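Local coordinates for protein YrbA (Sinorhizobium meliloti 2011, PDB 5NFM) that binds divalent metal cations such as copper through two conserved histidines and belongs to the BolA-like protein family, at residues A[16-21]-A[32-37]; A[48-53]-A[67-72]. All coordinates share one frame; numbering follows the deposited sequence.

Contact 1. Residues A[16-21]-A[32-37]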
loop_
_atom_site.group_PDB
_atom_site.type_symbol
_atom_site.label_atom_id
_atom_site.label_comp_id
_atom_site.label_asym_id
_atom_site.label_seq_id
_atom_site.Cartn_x
_atom_site.Cartn_y
_atom_site.Cartn_z
ATOM N N GLY A 16 -10.261 -6.123 -4.105
ATOM C CA GLY A 16 -10.197 -5.798 -5.515
ATOM C C GLY A 16 -8.967 -5.020 -5.937
ATOM O O GLY A 16 -8.768 -4.811 -7.140
ATOM N N ALA A 17 -8.136 -4.591 -4.994
ATOM C CA ALA A 17 -6.973 -3.789 -5.341
ATOM C C ALA A 17 -5.953 -4.608 -6.124
ATOM O O ALA A 17 -5.764 -5.803 -5.890
ATOM C CB ALA A 17 -6.307 -3.253 -4.077
ATOM N N ARG A 18 -5.270 -3.927 -7.046
ATOM C CA ARG A 18 -4.070 -4.437 -7.690
ATOM C C ARG A 18 -2.873 -3.802 -6.998
ATOM O O ARG A 18 -2.818 -2.579 -6.849
ATOM C CB ARG A 18 -4.042 -4.082 -9.177
ATOM C CG ARG A 18 -5.202 -4.639 -9.986
ATOM C CD ARG A 18 -4.810 -4.828 -11.440
ATOM N NE ARG A 18 -4.202 -3.625 -12.001
ATOM C CZ ARG A 18 -4.872 -2.650 -12.611
ATOM N NH1 ARG A 18 -6.192 -2.721 -12.754
ATOM N NH2 ARG A 18 -4.214 -1.600 -13.082
ATOM N N VAL A 19 -1.917 -4.624 -6.586
ATOM C CA VAL A 19 -0.804 -4.171 -5.761
ATOM C C VAL A 19 0.509 -4.595 -6.402
ATOM O O VAL A 19 0.668 -5.750 -6.804
ATOM C CB VAL A 19 -0.916 -4.737 -4.336
ATOM C CG1 VAL A 19 0.255 -4.291 -3.477
ATOM C CG2 VAL A 19 -2.240 -4.331 -3.713
ATOM N N THR A 20 1.461 -3.658 -6.454
ATOM C CA THR A 20 2.827 -3.913 -6.896
ATOM C C THR A 20 3.761 -3.421 -5.797
ATOM O O THR A 20 3.775 -2.226 -5.498
ATOM C CB THR A 20 3.106 -3.155 -8.205
ATOM O OG1 THR A 20 2.124 -3.500 -9.198
ATOM C CG2 THR A 20 4.505 -3.450 -8.737
ATOM N N ILE A 21 4.523 -4.331 -5.185
ATOM C CA ILE A 21 5.435 -4.006 -4.085
ATOM C C ILE A 21 6.863 -4.154 -4.589
ATOM O O ILE A 21 7.224 -5.221 -5.104
ATOM C CB ILE A 21 5.228 -4.944 -2.872
ATOM C CG1 ILE A 21 3.787 -4.894 -2.339
ATOM C CG2 ILE A 21 6.222 -4.625 -1.745
ATOM C CD1 ILE A 21 3.304 -3.520 -1.945
ATOM N N ALA A 32 8.332 0.431 -1.624
ATOM C CA ALA A 32 7.386 1.258 -2.349
ATOM C C ALA A 32 6.235 0.362 -2.789
ATOM O O ALA A 32 6.433 -0.808 -3.118
ATOM C CB ALA A 32 8.044 1.924 -3.557
ATOM N N ALA A 33 5.027 0.910 -2.763
ATOM C CA ALA A 33 3.826 0.182 -3.156
ATOM C C ALA A 33 3.017 1.013 -4.137
ATOM O O ALA A 33 2.768 2.196 -3.895
ATOM C CB ALA A 33 2.948 -0.149 -1.945
ATOM N N GLU A 34 2.592 0.380 -5.231
ATOM C CA GLU A 34 1.557 0.926 -6.096
ATOM C C GLU A 34 0.271 0.159 -5.823
ATOM O O GLU A 34 0.276 -1.076 -5.808
ATOM C CB GLU A 34 1.919 0.813 -7.573
ATOM C CG GLU A 34 0.837 1.418 -8.444
ATOM C CD GLU A 34 1.199 1.452 -9.899
ATOM O OE1 GLU A 34 2.243 0.883 -10.284
ATOM O OE2 GLU A 34 0.428 2.064 -10.661
ATOM N N VAL A 35 -0.810 0.896 -5.571
ATOM C CA VAL A 35 -2.104 0.303 -5.269
ATOM C C VAL A 35 -3.136 0.942 -6.185
ATOM O O VAL A 35 -3.320 2.167 -6.161
ATOM C CB VAL A 35 -2.502 0.487 -3.793
ATOM C CG1 VAL A 35 -3.779 -0.276 -3.493
ATOM C CG2 VAL A 35 -1.369 0.052 -2.863
ATOM N N VAL A 36 -3.816 0.114 -6.974
ATOM C CA VAL A 36 -4.825 0.560 -7.925
ATOM C C VAL A 36 -6.152 -0.053 -7.493
ATOM O O VAL A 36 -6.260 -1.279 -7.386
ATOM C CB VAL A 36 -4.476 0.132 -9.359
ATOM C CG1 VAL A 36 -5.519 0.657 -10.335
ATOM C CG2 VAL A 36 -3.094 0.629 -9.745
ATOM N N ALA A 37 -7.152 0.786 -7.223
ATOM C CA ALA A 37 -8.405 0.286 -6.664
ATOM C C ALA A 37 -9.550 1.193 -7.090
ATOM O O ALA A 37 -9.421 2.422 -7.062
ATOM C CB ALA A 37 -8.342 0.239 -5.133
HETATM O O HOH W 1 -0.342 -2.141 -8.853
#
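The Arg18 guanidinium lays one face against Val36, whose CB sits 4.1 Å above its plane toward the rim while CG1 comes to 3.8 Å from NH2 of Arg18. This pair belongs to the antiparallel beta hairpin of the BolA-like fold, strand 18-23 with strand 31-36. The arginine chain leaves the backbone with CG anti to the carbonyl carbon and then bends at chi3 (-51°), which folds the guanidinium back beside the valine, the two side chains pointing the same way. Arg18 with Val36 and Thr20 with Glu34 are hydrogen-bonded pairs, joined by four backbone N-H...O bonds; Val19 with Val35 and Ile21 with Ala33 are the non-hydrogen-bonded pairs. The side chains of these last two pairs turn to the other face of the sheet, where Val19 and Val35 meet Ile10 of helix 5-13. On that face Ala17 CB rests 3.9 Å from Val35 CG1, and Ile21 CD1 is pressed to 3.4 Å from Ala33 CB, tighter than usual for two carbons. On the Arg18 face, a water 2.8 Å from Thr20 OG1 donates a longer bond to Glu34 O, at 3.3 Å.

Contact 2. Residues A[48-53]-A[67-72]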
loop_
_atom_site.group_PDB
_atom_site.type_symbol
_atom_site.label_atom_id
_atom_site.label_comp_id
_atom_site.label_asym_id
_atom_site.label_seq_id
_atom_site.Cartn_x
_atom_site.Cartn_y
_atom_site.Cartn_z
ATOM N N GLN A 48 -6.571 8.502 -0.480
ATOM C CA GLN A 48 -6.207 7.161 -0.933
ATOM C C GLN A 48 -5.114 6.577 -0.046
ATOM O O GLN A 48 -5.164 5.406 0.354
ATOM C CB GLN A 48 -5.719 7.218 -2.385
ATOM C CG GLN A 48 -6.792 7.660 -3.364
ATOM C CD GLN A 48 -6.239 8.079 -4.723
ATOM O OE1 GLN A 48 -5.031 8.264 -4.896
ATOM N NE2 GLN A 48 -7.127 8.238 -5.695
ATOM N N HIS A 49 -4.093 7.386 0.243
ATOM C CA HIS A 49 -3.001 6.892 1.070
ATOM C C HIS A 49 -3.495 6.546 2.469
ATOM O O HIS A 49 -3.053 5.551 3.054
ATOM C CB HIS A 49 -1.840 7.884 1.077
ATOM C CG HIS A 49 -1.222 8.036 -0.273
ATOM N ND1 HIS A 49 -0.106 8.804 -0.508
ATOM C CD2 HIS A 49 -1.607 7.532 -1.474
ATOM C CE1 HIS A 49 0.166 8.762 -1.804
ATOM N NE2 HIS A 49 -0.733 8.007 -2.413
ATOM N N GLN A 50 -4.452 7.320 3.001
ATOM C CA GLN A 50 -5.050 6.977 4.288
ATOM C C GLN A 50 -5.636 5.564 4.268
ATOM O O GLN A 50 -5.512 4.813 5.247
ATOM C CB GLN A 50 -6.128 8.008 4.657
ATOM C CG GLN A 50 -6.760 7.759 6.023
ATOM C CD GLN A 50 -5.744 7.934 7.138
ATOM O OE1 GLN A 50 -5.172 9.024 7.298
ATOM N NE2 GLN A 50 -5.488 6.874 7.897
ATOM N N MET A 51 -6.320 5.200 3.177
ATOM C CA MET A 51 -6.895 3.858 3.080
ATOM C C MET A 51 -5.814 2.784 3.105
ATOM O O MET A 51 -6.021 1.700 3.669
ATOM C CB MET A 51 -7.736 3.733 1.812
ATOM C CG MET A 51 -8.983 4.595 1.854
ATOM S SD MET A 51 -9.949 4.501 0.339
ATOM C CE MET A 51 -10.544 2.819 0.431
ATOM N N VAL A 52 -4.663 3.051 2.477
ATOM C CA VAL A 52 -3.568 2.082 2.499
ATOM C C VAL A 52 -2.976 1.968 3.905
ATOM O O VAL A 52 -2.746 0.859 4.400
ATOM C CB VAL A 52 -2.496 2.420 1.446
ATOM C CG1 VAL A 52 -1.372 1.376 1.509
ATOM C CG2 VAL A 52 -3.111 2.458 0.043
ATOM N N TYR A 53 -2.727 3.106 4.575
ATOM C CA TYR A 53 -2.249 3.022 5.951
ATOM C C TYR A 53 -3.227 2.213 6.803
ATOM O O TYR A 53 -2.817 1.360 7.605
ATOM C CB TYR A 53 -2.035 4.415 6.569
ATOM C CG TYR A 53 -1.000 5.268 5.867
ATOM C CD1 TYR A 53 0.269 4.777 5.583
ATOM C CD2 TYR A 53 -1.292 6.576 5.504
ATOM C CE1 TYR A 53 1.213 5.564 4.943
ATOM C CE2 TYR A 53 -0.361 7.367 4.858
ATOM C CZ TYR A 53 0.890 6.863 4.572
ATOM O OH TYR A 53 1.791 7.677 3.928
ATOM N N LEU A 67 6.981 2.909 3.686
ATOM C CA LEU A 67 6.134 2.439 2.586
ATOM C C LEU A 67 5.776 3.644 1.715
ATOM O O LEU A 67 4.806 4.360 1.990
ATOM C CB LEU A 67 4.886 1.731 3.119
ATOM C CG LEU A 67 4.063 1.014 2.043
ATOM C CD1 LEU A 67 4.848 -0.124 1.407
ATOM C CD2 LEU A 67 2.765 0.504 2.637
ATOM N N ALA A 68 6.572 3.876 0.669
ATOM C CA ALA A 68 6.341 4.995 -0.241
ATOM C C ALA A 68 5.233 4.617 -1.222
ATOM O O ALA A 68 5.303 3.566 -1.862
ATOM C CB ALA A 68 7.627 5.318 -0.999
ATOM N N LEU A 69 4.224 5.476 -1.355
ATOM C CA LEU A 69 2.966 5.096 -1.981
ATOM C C LEU A 69 2.704 5.783 -3.318
ATOM O O LEU A 69 2.980 6.977 -3.503
ATOM C CB LEU A 69 1.786 5.416 -1.054
ATOM C CG LEU A 69 1.747 4.632 0.264
ATOM C CD1 LEU A 69 0.622 5.127 1.157
ATOM C CD2 LEU A 69 1.602 3.138 0.012
ATOM N N GLN A 70 2.120 5.011 -4.229
ATOM C CA GLN A 70 1.536 5.509 -5.465
ATOM C C GLN A 70 0.171 4.854 -5.594
ATOM O O GLN A 70 0.070 3.625 -5.527
ATOM C CB GLN A 70 2.437 5.117 -6.640
ATOM C CG GLN A 70 1.915 5.365 -8.028
ATOM C CD GLN A 70 2.862 4.809 -9.081
ATOM O OE1 GLN A 70 3.914 4.253 -8.755
ATOM N NE2 GLN A 70 2.490 4.948 -10.346
ATOM N N THR A 71 -0.874 5.660 -5.756
ATOM C CA THR A 71 -2.226 5.139 -5.823
ATOM C C THR A 71 -2.977 5.751 -6.996
ATOM O O THR A 71 -2.696 6.869 -7.437
ATOM C CB THR A 71 -2.979 5.414 -4.507
ATOM O OG1 THR A 71 -2.860 6.795 -4.164
ATOM C CG2 THR A 71 -2.413 4.582 -3.364
ATOM N N SER A 72 -3.975 5.011 -7.476
ATOM C CA SER A 72 -4.803 5.476 -8.580
ATOM C C SER A 72 -6.031 4.582 -8.678
ATOM O O SER A 72 -6.092 3.496 -8.094
ATOM C CB SER A 72 -4.034 5.432 -9.904
ATOM O OG SER A 72 -3.566 4.117 -10.152
HETATM O O HOH W 2 -3.041 9.447 -6.522
HETATM O O HOH W 3 -0.466 8.483 -5.309
HETATM O O HOH W 4 4.092 6.634 3.238
#
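Leu69 CB sits over the His49 imidazole, 3.8 Å from the ring centroid and 7° off its normal, a CH-pi contact almost centred on the ring. The helix 45-56 here crosses strand 67-72 on one face of the BolA-like sheet. Leu69 CD1 touches His49 CB (3.7 Å) and reaches the Tyr53 ring off-centre, 4.2 Å from its centroid, while Leu69 CD2 packs on Val52 CG1. Farther along the strand, Thr71 holds OG1 between its backbone N and carbonyl carbon (chi1 51°), from where the hydroxyl donates to Gln48 OE1 at 2.7 Å, tilted 33° from the amide carbonyl plane. That uses the hydroxyl proton, and OG1 also lies 3.0 Å from His49 NE2, near the ring plane. A water 2.9 Å from His49 NE2 accepts from Thr71 N. An alanine here in place of His49 would probably leave Leu69 CB without its ring cover and that water without its imidazole partner. A second water donates to both Gln48 OE1 and Thr71 O, and Gln48 NE2 bonds to Phe40 O. Direct and water-mediated polar bonds thus fasten the start of this helical segment to the strand's end, whereas apolar and CH-pi contacts carry the middle.

Contacts 1 and 2 share the three-stranded mixed sheet, in which strand 31-36 is central: it pairs antiparallel with 18-23 in contact 1 and parallel with 67-72, the strand that contact 2 joins to helix 45-56. Their centres are 9 Å apart, and they meet directly through probable hydrogen bonds from Ala33 N to Ala68 O (2.8 Å) and from Val35 N to Gln70 O (2.9 Å). The copper, bound by His30 and His65, lies beyond the sheet end formed by Ala32 and Leu67, about 13 and 10 Å from their respective side chains. His30 directly precedes strand 31-36, and His65 lies on the short helix 63-66 that leads into strand 67-72.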